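Local coordinates for protein peptidyl-prolyl cis-trans isomerase ([Pseudomonas syringae] pv. tomato str. DC3000, PDB 5XB0) that probably catalyses cis-trans isomerisation of peptide bonds preceding proline, here represented by the FKBP-type domain part of a longer protein, at residues M35-P40 against A95-V100; E53-G58 against D67-P72; Q89-G94 against F124-I129. One frame throughout, in Å; residues are numbered along the deposited sequence.

Interaction 1 (M35-P40 against A95-V100); sequences MTELTP and AKWRLV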
ATOM      1  N   MET A  35       0.455  -8.306   2.895  1.00 12.30           N
ATOM      2  CA  MET A  35       1.130  -7.726   4.038  1.00 13.25           C
ATOM      3  C   MET A  35       2.238  -8.632   4.548  1.00 14.72           C
ATOM      4  O   MET A  35       2.072  -9.860   4.670  1.00 14.89           O
ATOM      5  CB  MET A  35       0.119  -7.455   5.163  1.00 14.23           C
ATOM      6  CG  MET A  35       0.703  -6.777   6.399  1.00 15.24           C
ATOM      7  SD  MET A  35       1.410  -7.913   7.615  1.00 17.80           S
ATOM      8  CE  MET A  35      -0.078  -8.547   8.380  1.00 19.49           C
ATOM      9  N   THR A  36       3.368  -8.017   4.860  1.00 12.04           N
ATOM     10  CA  THR A  36       4.437  -8.682   5.584  1.00 12.35           C
ATOM     11  C   THR A  36       4.727  -7.880   6.846  1.00 14.66           C
ATOM     12  O   THR A  36       4.892  -6.668   6.770  1.00 15.71           O
ATOM     13  CB  THR A  36       5.714  -8.791   4.743  1.00 14.80           C
ATOM     14  OG1 THR A  36       5.402  -9.345   3.457  1.00 16.71           O
ATOM     15  CG2 THR A  36       6.741  -9.681   5.447  1.00 18.55           C
ATOM     16  N   GLU A  37       4.794  -8.538   8.000  1.00 15.95           N
ATOM     17  CA  GLU A  37       5.019  -7.809   9.242  1.00 14.87           C
ATOM     18  C   GLU A  37       6.494  -7.710   9.558  1.00 14.41           C
ATOM     19  O   GLU A  37       7.169  -8.727   9.733  1.00 19.09           O
ATOM     20  CB  GLU A  37       4.278  -8.480  10.396  1.00 14.96           C
ATOM     21  CG  GLU A  37       4.439  -7.791  11.732  1.00 13.57           C
ATOM     22  CD  GLU A  37       3.351  -8.207  12.704  1.00 20.69           C
ATOM     23  OE1 GLU A  37       3.596  -9.158  13.479  1.00 23.88           O
ATOM     24  OE2 GLU A  37       2.247  -7.616  12.664  1.00 20.42           O
ATOM     25  N   LEU A  38       6.992  -6.479   9.626  0.58 13.86           N
ATOM     26  CA  LEU A  38       8.390  -6.246   9.944  0.58 15.39           C
ATOM     27  C   LEU A  38       8.546  -6.226  11.461  0.58 15.06           C
ATOM     28  O   LEU A  38       9.445  -6.858  12.014  0.58 18.52           O
ATOM     29  CB  LEU A  38       8.879  -4.929   9.318  0.58 14.06           C
ATOM     30  CG  LEU A  38       8.458  -4.713   7.856  0.58 19.12           C
ATOM     31  CD1 LEU A  38       8.966  -3.383   7.313  0.58 19.27           C
ATOM     32  CD2 LEU A  38       8.925  -5.856   6.972  0.58 17.55           C
ATOM     33  N   THR A  39       7.636  -5.512  12.120  1.00 15.10           N
ATOM     34  CA  THR A  39       7.620  -5.358  13.578  1.00 16.71           C
ATOM     35  C   THR A  39       6.181  -5.439  14.062  1.00 16.48           C
ATOM     36  O   THR A  39       5.325  -4.744  13.537  1.00 15.04           O
ATOM     37  CB  THR A  39       8.213  -4.002  14.012  1.00 17.19           C
ATOM     38  OG1 THR A  39       9.559  -3.888  13.528  1.00 21.87           O
ATOM     39  CG2 THR A  39       8.204  -3.855  15.530  1.00 20.59           C
ATOM     40  N   PRO A  40       5.901  -6.294  15.060  1.00 15.45           N
ATOM     41  CA  PRO A  40       4.524  -6.318  15.561  1.00 16.79           C
ATOM     42  C   PRO A  40       4.199  -5.116  16.441  1.00 14.74           C
ATOM     43  O   PRO A  40       5.086  -4.448  16.983  1.00 17.03           O
ATOM     44  CB  PRO A  40       4.474  -7.608  16.375  1.00 17.72           C
ATOM     45  CG  PRO A  40       5.867  -7.807  16.827  1.00 19.42           C
ATOM     46  CD  PRO A  40       6.764  -7.271  15.746  1.00 18.12           C
ATOM     47  N   ALA A  95       3.121  -1.132  15.089  1.00 13.27           N
ATOM     48  CA  ALA A  95       3.593  -2.082  14.084  1.00 14.48           C
ATOM     49  C   ALA A  95       4.330  -1.379  12.940  1.00 12.08           C
ATOM     50  O   ALA A  95       4.135  -0.182  12.696  1.00 14.62           O
ATOM     51  CB  ALA A  95       2.434  -2.897  13.532  1.00 14.63           C
ATOM     52  N   LYS A  96       5.180  -2.142  12.257  1.00 12.42           N
ATOM     53  CA  LYS A  96       5.799  -1.734  10.991  1.00 12.96           C
ATOM     54  C   LYS A  96       5.478  -2.822   9.979  1.00 14.29           C
ATOM     55  O   LYS A  96       5.838  -3.992  10.184  1.00 14.45           O
ATOM     56  CB  LYS A  96       7.318  -1.562  11.117  1.00 13.70           C
ATOM     57  CG  LYS A  96       7.773  -0.549  12.161  1.00 26.97           C
ATOM     58  CD  LYS A  96       9.213  -0.099  11.881  1.00 33.20           C
ATOM     59  CE  LYS A  96       9.961   0.269  13.156  1.00 46.92           C
ATOM     60  NZ  LYS A  96      10.268  -0.936  13.983  1.00 42.90           N
ATOM     61  N   TRP A  97       4.788  -2.437   8.908  1.00 13.74           N
ATOM     62  CA  TRP A  97       4.293  -3.355   7.886  1.00 14.64           C
ATOM     63  C   TRP A  97       4.789  -3.008   6.495  1.00 14.12           C
ATOM     64  O   TRP A  97       4.935  -1.832   6.158  1.00 14.03           O
ATOM     65  CB  TRP A  97       2.761  -3.350   7.852  1.00 11.93           C
ATOM     66  CG  TRP A  97       2.107  -4.161   8.921  1.00 13.77           C
ATOM     67  CD1 TRP A  97       2.713  -4.783   9.978  1.00 14.10           C
ATOM     68  CD2 TRP A  97       0.711  -4.458   9.025  1.00 14.19           C
ATOM     69  NE1 TRP A  97       1.774  -5.452  10.737  1.00 16.33           N
ATOM     70  CE2 TRP A  97       0.542  -5.278  10.163  1.00 14.33           C
ATOM     71  CE3 TRP A  97      -0.416  -4.122   8.254  1.00 15.42           C
ATOM     72  CZ2 TRP A  97      -0.709  -5.748  10.570  1.00 17.06           C
ATOM     73  CZ3 TRP A  97      -1.655  -4.609   8.648  1.00 14.64           C
ATOM     74  CH2 TRP A  97      -1.785  -5.411   9.797  1.00 14.89           C
ATOM     75  N   ARG A  98       5.022  -4.042   5.688  1.00 11.59           N
ATOM     76  CA  ARG A  98       5.189  -3.896   4.252  1.00 11.44           C
ATOM     77  C   ARG A  98       3.866  -4.262   3.603  1.00 15.18           C
ATOM     78  O   ARG A  98       3.283  -5.299   3.923  1.00 15.24           O
ATOM     79  CB  ARG A  98       6.329  -4.790   3.741  1.00 14.51           C
ATOM     80  CG  ARG A  98       6.499  -4.804   2.219  1.00 21.99           C
ATOM     81  CD  ARG A  98       7.799  -5.541   1.882  1.00 24.16           C
ATOM     82  NE  ARG A  98       8.213  -5.443   0.486  1.00 30.26           N
ATOM     83  CZ  ARG A  98       7.769  -6.262  -0.458  1.00 24.50           C
ATOM     84  NH1 ARG A  98       6.882  -7.193  -0.135  1.00 27.12           N
ATOM     85  NH2 ARG A  98       8.191  -6.142  -1.715  1.00 20.58           N
ATOM     86  N   LEU A  99       3.358  -3.378   2.757  1.00 13.00           N
ATOM     87  CA  LEU A  99       2.130  -3.634   2.006  1.00 13.55           C
ATOM     88  C   LEU A  99       2.414  -3.619   0.524  1.00 12.96           C
ATOM     89  O   LEU A  99       3.028  -2.680   0.027  1.00 16.24           O
ATOM     90  CB  LEU A  99       1.060  -2.579   2.306  1.00 15.62           C
ATOM     91  CG  LEU A  99       0.549  -2.436   3.731  1.00 13.30           C
ATOM     92  CD1 LEU A  99      -0.536  -1.356   3.774  1.00 16.54           C
ATOM     93  CD2 LEU A  99       0.000  -3.768   4.245  1.00 16.13           C
ATOM     94  N   VAL A 100       1.934  -4.627  -0.190  1.00 12.43           N
ATOM     95  CA  VAL A 100       1.952  -4.599  -1.645  1.00 10.50           C
ATOM     96  C   VAL A 100       0.511  -4.463  -2.094  1.00 12.79           C
ATOM     97  O   VAL A 100      -0.324  -5.298  -1.763  1.00 14.70           O
ATOM     98  CB  VAL A 100       2.582  -5.864  -2.260  1.00 12.78           C
ATOM     99  CG1 VAL A 100       2.676  -5.724  -3.774  1.00 15.83           C
ATOM    100  CG2 VAL A 100       3.971  -6.099  -1.681  1.00 17.30           C
TER
HETATM  101  O   HOH W   1       4.250  -7.790   1.583  1.00 20.26           O
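The carbonyl oxygen Lys96 O is gripped by two consecutive amides, Leu38 N at 2.8 Å and Thr39 N at 3.0 Å, and Lys96 N returns a bond to Thr39 O. This is a classic beta bulge. It shifts the register of the antiparallel pairing between strands 34-37 and 96-101 of the FKBP sheet just where the first strand turns its corner. Before the bulge the ladder is regular, with Thr36 and Arg98 exchanging two backbone bonds. On the sheet face that carries Met35, Glu37, Trp97 and Leu99, both Met35 and Glu37 meet the Trp97 indole. Met35 lies over one of its faces: CG sits above the six-membered ring, 3.4 Å from Trp97 CE3, in a CH-pi contact, while SD stands 3.8 Å from the centroid of the five-membered ring, a Met-aromatic contact. Met35 CG is anti to the backbone N (chi1 -177°), and bends at chi2 and chi3 fold the sulfur and methyl back over the indole. Glu37 reaches the indole edge instead, its OE2 accepting from Trp97 NE1 through the anti lone pair. On the other face, a water joins Thr36 OG1 to Arg98 NH1, weakly at the arginine, whose salt bridge is with Glu20 of helix 6-21. Beyond the bulge, Lys96 runs alongside Thr39, and its chain bends at chi4 to bring NZ 3.1 Å from Thr39 OG1 as donor.

Interaction 2 (E53-G58 against D67-P72); sequences EVRYVG and DQSTQP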
ATOM      1  N   GLU A  53      -1.755   8.119  12.006  1.00 13.16           N
ATOM      2  CA  GLU A  53      -0.537   8.916  11.960  1.00 15.41           C
ATOM      3  C   GLU A  53       0.572   7.953  11.595  1.00 15.60           C
ATOM      4  O   GLU A  53       0.815   6.984  12.316  1.00 14.49           O
ATOM      5  CB  GLU A  53      -0.255   9.610  13.293  1.00 13.58           C
ATOM      6  CG  GLU A  53       0.884  10.629  13.210  1.00 17.01           C
ATOM      7  CD  GLU A  53       1.300  11.182  14.566  1.00 20.11           C
ATOM      8  OE1 GLU A  53       1.128  10.486  15.588  1.00 21.43           O
ATOM      9  OE2 GLU A  53       1.799  12.329  14.615  1.00 25.82           O
ATOM     10  N   VAL A  54       1.239   8.203  10.468  1.00 14.26           N
ATOM     11  CA  VAL A  54       2.175   7.234   9.925  1.00 13.90           C
ATOM     12  C   VAL A  54       3.504   7.845   9.497  1.00 14.25           C
ATOM     13  O   VAL A  54       3.593   9.033   9.208  1.00 17.23           O
ATOM     14  CB  VAL A  54       1.577   6.503   8.697  1.00 13.77           C
ATOM     15  CG1 VAL A  54       0.392   5.627   9.127  1.00 15.41           C
ATOM     16  CG2 VAL A  54       1.174   7.515   7.605  1.00 14.80           C
ATOM     17  N   ARG A  55       4.537   7.011   9.486  1.00 14.02           N
ATOM     18  CA  ARG A  55       5.689   7.228   8.626  1.00 12.60           C
ATOM     19  C   ARG A  55       5.554   6.238   7.492  1.00 15.32           C
ATOM     20  O   ARG A  55       5.078   5.118   7.703  1.00 14.30           O
ATOM     21  CB  ARG A  55       7.006   6.991   9.361  1.00 15.88           C
ATOM     22  CG  ARG A  55       7.286   7.918  10.496  1.00 20.04           C
ATOM     23  CD  ARG A  55       8.700   7.684  11.002  1.00 21.77           C
ATOM     24  NE  ARG A  55       9.076   8.713  11.954  1.00 26.17           N
ATOM     25  CZ  ARG A  55       8.864   8.617  13.257  1.00 23.30           C
ATOM     26  NH1 ARG A  55       8.296   7.529  13.757  1.00 27.18           N
ATOM     27  NH2 ARG A  55       9.232   9.602  14.059  1.00 24.19           N
ATOM     28  N   TYR A  56       5.983   6.617   6.294  1.00 13.66           N
ATOM     29  CA  TYR A  56       5.848   5.701   5.173  1.00 12.37           C
ATOM     30  C   TYR A  56       6.869   5.966   4.078  1.00 13.40           C
ATOM     31  O   TYR A  56       7.379   7.068   3.922  1.00 14.30           O
ATOM     32  CB  TYR A  56       4.435   5.761   4.578  1.00 12.72           C
ATOM     33  CG  TYR A  56       4.116   7.056   3.865  1.00 12.87           C
ATOM     34  CD1 TYR A  56       3.676   8.167   4.576  1.00 15.47           C
ATOM     35  CD2 TYR A  56       4.261   7.175   2.485  1.00 14.08           C
ATOM     36  CE1 TYR A  56       3.397   9.377   3.933  1.00 16.51           C
ATOM     37  CE2 TYR A  56       3.987   8.384   1.832  1.00 16.34           C
ATOM     38  CZ  TYR A  56       3.539   9.473   2.563  1.00 19.14           C
ATOM     39  OH  TYR A  56       3.263  10.670   1.934  1.00 19.74           O
ATOM     40  N   VAL A  57       7.140   4.916   3.317  1.00 12.64           N
ATOM     41  CA  VAL A  57       7.883   5.035   2.074  1.00 12.69           C
ATOM     42  C   VAL A  57       7.081   4.285   1.026  1.00 14.05           C
ATOM     43  O   VAL A  57       6.739   3.126   1.222  1.00 17.39           O
ATOM     44  CB  VAL A  57       9.302   4.458   2.176  1.00 13.42           C
ATOM     45  CG1 VAL A  57      10.016   4.613   0.829  1.00 16.77           C
ATOM     46  CG2 VAL A  57      10.089   5.182   3.252  1.00 16.72           C
ATOM     47  N   GLY A  58       6.779   4.954  -0.083  1.00 13.41           N
ATOM     48  CA  GLY A  58       6.041   4.325  -1.166  1.00 14.06           C
ATOM     49  C   GLY A  58       6.932   4.150  -2.378  1.00 14.35           C
ATOM     50  O   GLY A  58       7.571   5.104  -2.824  1.00 14.70           O
ATOM     51  N   ASP A  67       6.877   8.585  -3.238  1.00 15.05           N
ATOM     52  CA  ASP A  67       6.469   9.486  -2.161  1.00 14.83           C
ATOM     53  C   ASP A  67       6.931   8.892  -0.836  1.00 17.25           C
ATOM     54  O   ASP A  67       7.000   7.668  -0.699  1.00 15.54           O
ATOM     55  CB  ASP A  67       4.951   9.699  -2.155  1.00 16.65           C
ATOM     56  CG  ASP A  67       4.506  10.802  -1.188  1.00 19.88           C
ATOM     57  OD1 ASP A  67       5.296  11.727  -0.923  1.00 22.40           O
ATOM     58  OD2 ASP A  67       3.354  10.742  -0.694  1.00 19.20           O
ATOM     59  N   GLN A  68       7.245   9.752   0.128  1.00 15.57           N
ATOM     60  CA  GLN A  68       7.574   9.295   1.477  1.00 16.02           C
ATOM     61  C   GLN A  68       7.334  10.408   2.484  1.00 15.42           C
ATOM     62  O   GLN A  68       7.297  11.585   2.128  1.00 16.63           O
ATOM     63  CB  GLN A  68       9.026   8.809   1.545  1.00 14.59           C
ATOM     64  CG  GLN A  68      10.064   9.900   1.363  1.00 14.00           C
ATOM     65  CD  GLN A  68      11.469   9.348   1.245  1.00 17.38           C
ATOM     66  OE1 GLN A  68      12.192   9.667   0.308  1.00 22.32           O
ATOM     67  NE2 GLN A  68      11.868   8.534   2.210  1.00 16.92           N
ATOM     68  N   SER A  69       7.143  10.027   3.742  1.00 14.44           N
ATOM     69  CA  SER A  69       6.946  10.994   4.809  1.00 14.50           C
ATOM     70  C   SER A  69       8.254  11.680   5.196  1.00 19.56           C
ATOM     71  O   SER A  69       9.337  11.120   5.017  1.00 17.33           O
ATOM     72  CB  SER A  69       6.334  10.295   6.026  1.00 17.30           C
ATOM     73  OG  SER A  69       7.180   9.238   6.460  1.00 17.40           O
ATOM     74  N   THR A  70       8.139  12.891   5.734  1.00 17.45           N
ATOM     75  CA  THR A  70       9.293  13.634   6.243  1.00 16.58           C
ATOM     76  C   THR A  70       9.234  13.802   7.754  1.00 25.67           C
ATOM     77  O   THR A  70      10.179  14.301   8.386  1.00 24.72           O
ATOM     78  CB  THR A  70       9.380  15.019   5.609  1.00 19.89           C
ATOM     79  OG1 THR A  70       8.107  15.676   5.726  1.00 22.77           O
ATOM     80  CG2 THR A  70       9.766  14.907   4.147  1.00 19.53           C
ATOM     81  N   GLN A  71       8.093  13.408   8.306  1.00 20.84           N
ATOM     82  CA  GLN A  71       7.782  13.449   9.729  1.00 17.63           C
ATOM     83  C   GLN A  71       6.537  12.589   9.862  1.00 17.33           C
ATOM     84  O   GLN A  71       5.899  12.302   8.849  1.00 19.73           O
ATOM     85  CB  GLN A  71       7.519  14.875  10.203  1.00 22.35           C
ATOM     86  CG  GLN A  71       6.321  15.506   9.496  1.00 22.17           C
ATOM     87  CD  GLN A  71       5.849  16.786  10.146  1.00 30.42           C
ATOM     88  OE1 GLN A  71       6.232  17.104  11.272  1.00 34.16           O
ATOM     89  NE2 GLN A  71       5.011  17.534   9.433  1.00 28.80           N
ATOM     90  N   PRO A  72       6.173  12.168  11.086  1.00 17.04           N
ATOM     91  CA  PRO A  72       4.900  11.448  11.202  1.00 18.17           C
ATOM     92  C   PRO A  72       3.752  12.312  10.693  1.00 16.61           C
ATOM     93  O   PRO A  72       3.718  13.513  10.978  1.00 19.65           O
ATOM     94  CB  PRO A  72       4.771  11.187  12.702  1.00 23.68           C
ATOM     95  CG  PRO A  72       6.165  11.178  13.196  1.00 20.40           C
ATOM     96  CD  PRO A  72       6.891  12.218  12.374  1.00 20.11           C
TER
HETATM   97  O   HOH W   2       2.146  14.517  13.027  1.00 32.53           O
HETATM   98  O   HOH W   3      10.133   8.440   4.853  1.00 21.35           O
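Hydrogen bonds between Tyr56 and Ser69 carry on where the ladder of the beta hairpin 51-59/65-68 gives out, in the FKBP-type domain. Tyr56 N donates not to a backbone carbonyl but to the hydroxyl Ser69 OG at 2.9 Å, and Ser69 N donates back to Tyr56 O at 3.0 Å. Ser69 OG lies between its own backbone N and carbonyl carbon (chi1 58°), which turns it to the Tyr56 amide. Within these segments the regular pairing is short: Gly58 N bonds Asp67 O, and Val57 faces Gln68 in a non-hydrogen-bonded pair. A side-chain bond adds to these, as Tyr56 OH donates to Asp67 OD2 at 2.6 Å. The oxygen lies in the plane of the tyrosine ring, at its edge, whereas the hydroxyl meets it from above the carboxylate plane; the two planes stand 73° apart. A tartaric acid molecule, probably from the crystallisation liquor, lies beside Asp67.

Flat groups are packed on as well: Ser69 N sits over the centre of one Tyr56 ring face, with Gln68 C nearer its rim, and the Trp84 ring packs edge-to-face with Tyr56. The arrangement of Tyr56, Asp67 and Trp84 is consistent with the ligand pocket known from other FKBPs. Pro72 CG lies over one face of the Arg55 guanidinium, 3.6 Å from Arg55 NH2.

Water completes the contact. One molecule links Tyr56 O, Gln68 NE2 and Ser69 O; the other donates to Glu53 OE2 at 2.7 Å and to Pro72 O.

Interaction 3 (Q89-G94 against F124-I129); sequences QNMPTG and FEIELI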
ATOM      1  N   GLN A  89      -6.900  -0.920   8.664  1.00 13.10           N
ATOM      2  CA  GLN A  89      -7.833  -1.272   9.743  1.00 12.43           C
ATOM      3  C   GLN A  89      -7.382  -2.506  10.523  1.00 13.66           C
ATOM      4  O   GLN A  89      -7.860  -2.755  11.632  1.00 17.04           O
ATOM      5  CB  GLN A  89      -9.231  -1.510   9.176  1.00 14.32           C
ATOM      6  CG  GLN A  89      -9.902  -0.230   8.738  1.00 16.22           C
ATOM      7  CD  GLN A  89     -11.255  -0.491   8.116  1.00 19.14           C
ATOM      8  OE1 GLN A  89     -12.197  -0.920   8.794  1.00 21.18           O
ATOM      9  NE2 GLN A  89     -11.353  -0.263   6.811  1.00 18.32           N
ATOM     10  N   ASN A  90      -6.455  -3.262   9.942  1.00 13.05           N
ATOM     11  CA  ASN A  90      -5.900  -4.449  10.577  1.00 14.23           C
ATOM     12  C   ASN A  90      -4.677  -4.163  11.428  1.00 14.30           C
ATOM     13  O   ASN A  90      -4.198  -5.039  12.160  1.00 15.74           O
ATOM     14  CB  ASN A  90      -5.512  -5.466   9.510  1.00 14.58           C
ATOM     15  CG  ASN A  90      -6.693  -5.940   8.715  1.00 17.15           C
ATOM     16  OD1 ASN A  90      -7.510  -6.701   9.220  1.00 19.48           O
ATOM     17  ND2 ASN A  90      -6.798  -5.488   7.469  1.00 15.83           N
ATOM     18  N   MET A  91      -4.163  -2.944  11.323  1.00 13.38           N
ATOM     19  CA  MET A  91      -2.822  -2.650  11.808  1.00 12.18           C
ATOM     20  C   MET A  91      -2.818  -2.026  13.199  1.00 13.05           C
ATOM     21  O   MET A  91      -3.415  -0.978  13.407  1.00 13.46           O
ATOM     22  CB  MET A  91      -2.123  -1.714  10.826  1.00 13.03           C
ATOM     23  CG  MET A  91      -0.645  -1.566  11.108  1.00 13.44           C
ATOM     24  SD  MET A  91       0.158  -0.549   9.859  1.00 13.43           S
ATOM     25  CE  MET A  91       1.875  -0.713  10.356  1.00 13.19           C
ATOM     26  N   PRO A  92      -2.140  -2.667  14.163  1.00 12.91           N
ATOM     27  CA  PRO A  92      -2.076  -2.099  15.516  1.00 12.14           C
ATOM     28  C   PRO A  92      -1.018  -1.000  15.628  1.00 13.99           C
ATOM     29  O   PRO A  92       0.037  -1.098  14.996  1.00 14.31           O
ATOM     30  CB  PRO A  92      -1.711  -3.304  16.388  1.00 17.18           C
ATOM     31  CG  PRO A  92      -0.942  -4.197  15.477  1.00 21.46           C
ATOM     32  CD  PRO A  92      -1.476  -3.980  14.076  1.00 13.93           C
ATOM     33  N   THR A  93      -1.301   0.028  16.421  1.00 13.89           N
ATOM     34  CA  THR A  93      -0.318   1.083  16.648  1.00 13.37           C
ATOM     35  C   THR A  93       0.993   0.473  17.144  1.00 12.32           C
ATOM     36  O   THR A  93       0.992  -0.435  17.978  1.00 14.89           O
ATOM     37  CB  THR A  93      -0.843   2.117  17.636  1.00 14.22           C
ATOM     38  OG1 THR A  93      -2.018   2.735  17.086  1.00 16.26           O
ATOM     39  CG2 THR A  93       0.191   3.184  17.895  1.00 19.48           C
ATOM     40  N   GLY A  94       2.111   0.932  16.590  1.00 12.57           N
ATOM     41  CA  GLY A  94       3.411   0.393  16.954  1.00 13.24           C
ATOM     42  C   GLY A  94       3.981  -0.573  15.925  1.00 14.53           C
ATOM     43  O   GLY A  94       5.193  -0.827  15.890  1.00 17.77           O
ATOM     44  N   PHE A 124       4.546  -0.336  -0.174  1.00 11.54           N
ATOM     45  CA  PHE A 124       4.703   0.606   0.935  1.00 14.69           C
ATOM     46  C   PHE A 124       5.407  -0.023   2.113  1.00 14.30           C
ATOM     47  O   PHE A 124       5.184  -1.185   2.426  1.00 16.60           O
ATOM     48  CB  PHE A 124       3.344   1.108   1.416  1.00 15.22           C
ATOM     49  CG  PHE A 124       2.679   2.054   0.479  1.00 15.09           C
ATOM     50  CD1 PHE A 124       2.903   3.415   0.586  1.00 16.50           C
ATOM     51  CD2 PHE A 124       1.803   1.591  -0.489  1.00 15.73           C
ATOM     52  CE1 PHE A 124       2.271   4.304  -0.280  1.00 16.51           C
ATOM     53  CE2 PHE A 124       1.178   2.478  -1.363  1.00 16.61           C
ATOM     54  CZ  PHE A 124       1.411   3.833  -1.248  1.00 16.68           C
ATOM     55  N   GLU A 125       6.252   0.752   2.781  1.00 12.96           N
ATOM     56  CA  GLU A 125       6.642   0.395   4.130  1.00 14.18           C
ATOM     57  C   GLU A 125       6.022   1.433   5.057  1.00 14.07           C
ATOM     58  O   GLU A 125       6.198   2.621   4.836  1.00 16.08           O
ATOM     59  CB  GLU A 125       8.162   0.338   4.265  1.00 18.17           C
ATOM     60  CG  GLU A 125       8.749  -0.828   3.476  1.00 25.85           C
ATOM     61  CD  GLU A 125      10.106  -1.276   3.979  1.00 45.05           C
ATOM     62  OE1 GLU A 125      10.467  -0.931   5.126  1.00 38.97           O
ATOM     63  OE2 GLU A 125      10.805  -1.986   3.225  1.00 54.34           O
ATOM     64  N   ILE A 126       5.271   0.978   6.059  1.00 12.85           N
ATOM     65  CA  ILE A 126       4.481   1.863   6.908  1.00 12.27           C
ATOM     66  C   ILE A 126       4.723   1.574   8.378  1.00 13.90           C
ATOM     67  O   ILE A 126       4.684   0.425   8.798  1.00 13.65           O
ATOM     68  CB  ILE A 126       2.973   1.714   6.616  1.00 13.39           C
ATOM     69  CG1 ILE A 126       2.680   2.033   5.150  1.00 16.17           C
ATOM     70  CG2 ILE A 126       2.147   2.599   7.545  1.00 15.13           C
ATOM     71  CD1 ILE A 126       1.256   1.789   4.757  1.00 18.68           C
ATOM     72  N   GLU A 127       4.994   2.619   9.148  1.00 13.84           N
ATOM     73  CA  GLU A 127       5.025   2.525  10.605  1.00 15.38           C
ATOM     74  C   GLU A 127       3.811   3.253  11.159  1.00 13.94           C
ATOM     75  O   GLU A 127       3.603   4.431  10.861  1.00 14.46           O
ATOM     76  CB  GLU A 127       6.307   3.125  11.184  1.00 19.40           C
ATOM     77  CG  GLU A 127       6.364   2.971  12.709  1.00 21.15           C
ATOM     78  CD  GLU A 127       7.625   3.524  13.330  1.00 28.64           C
ATOM     79  OE1 GLU A 127       7.936   3.107  14.470  1.00 33.09           O
ATOM     80  OE2 GLU A 127       8.293   4.373  12.691  1.00 24.27           O
ATOM     81  N   LEU A 128       2.995   2.557  11.945  1.00 12.35           N
ATOM     82  CA  LEU A 128       1.806   3.197  12.494  1.00 13.55           C
ATOM     83  C   LEU A 128       2.138   3.792  13.870  1.00 15.07           C
ATOM     84  O   LEU A 128       2.384   3.073  14.839  1.00 15.23           O
ATOM     85  CB  LEU A 128       0.648   2.201  12.578  1.00 13.20           C
ATOM     86  CG  LEU A 128      -0.682   2.790  13.044  1.00 13.36           C
ATOM     87  CD1 LEU A 128      -1.210   3.907  12.118  1.00 15.51           C
ATOM     88  CD2 LEU A 128      -1.709   1.691  13.164  1.00 12.91           C
ATOM     89  N   ILE A 129       2.148   5.116  13.941  1.00 13.56           N
ATOM     90  CA  ILE A 129       2.579   5.824  15.141  1.00 15.04           C
ATOM     91  C   ILE A 129       1.428   6.047  16.116  1.00 17.82           C
ATOM     92  O   ILE A 129       1.600   5.970  17.340  1.00 18.19           O
ATOM     93  CB  ILE A 129       3.205   7.186  14.770  1.00 14.88           C
ATOM     94  CG1 ILE A 129       4.338   6.992  13.765  1.00 21.11           C
ATOM     95  CG2 ILE A 129       3.709   7.920  16.006  1.00 18.35           C
ATOM     96  CD1 ILE A 129       5.416   6.084  14.263  1.00 21.71           C
TER
HETATM   97  O   HOH W   4       7.433   0.735  15.086  1.00 40.03           O
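Gly94 N donates to Leu128 O at 2.8 Å, a nearly straight bond (165° at the hydrogen) lying in the carbonyl plane, and it is the one direct hydrogen bond between 89-94 and 124-129. The connection is a loop laid against a strand of the FKBP-type domain. Around the bond the contact is apolar. Met91 and Leu128 slide past each other in opposite directions: the extended methionine, its CG anti to the backbone N (chi1 -169°), carries Met91 CE to 3.9 Å from Leu128 CB. The same methyl, Met91 CE, lies 3.4 Å from Ile126 O. In return Leu128 CD2 comes within 3.2 Å of Met91 O. That carbonyl is buried here with no polar partner in the model, so a methyl group covers an unsatisfied acceptor. Thr93 crosses Leu128 at about a right angle and puts its CG2 3.2 Å from Ile129 O, a close fit of methyl to carbonyl.

The next shell holds the Thr93-Gly94 end of the loop. A water donates both to Gly94 O and to Glu127 OE1, tying the strand's side chain to the loop. Gly94 adopts a positive phi (103°), a backbone shape in which a CB would press on the preceding carbonyl oxygen. Thr93 OG1 is hydrogen-bonded to Pro44 O, and its backbone also pairs with Gly43 and Pro44.

Farther out, the loop bridges helix 82-87 and strand 96-101: Met91 packs on Trp97 of that strand, while Leu128 reaches Val52 of strand 51-59.

In the fold
Strand 122-132 connects the three contacts, lying in the sheet between strands 96-101 and 51-59. Its 124-129 portion belongs to interaction 3 and bonds through Phe124 and Ile126 to the strand of interaction 1, and through Glu125 and Ile129 to that of interaction 2. Interactions 1 and 2, whose centres are 14 Å apart, do not touch. Each contact is partly buried: Met35, Trp97 and Leu99, Tyr56, and Met91 with Leu128 lie inside, whereas Glu37, Leu38, Arg55 and Gln68 are exposed. Interaction 1 combines a backbone ladder with sulfur and aromatic packing, interaction 2 relies more on hydroxyl, carboxylate and water bonds, and interaction 3 is mostly aliphatic.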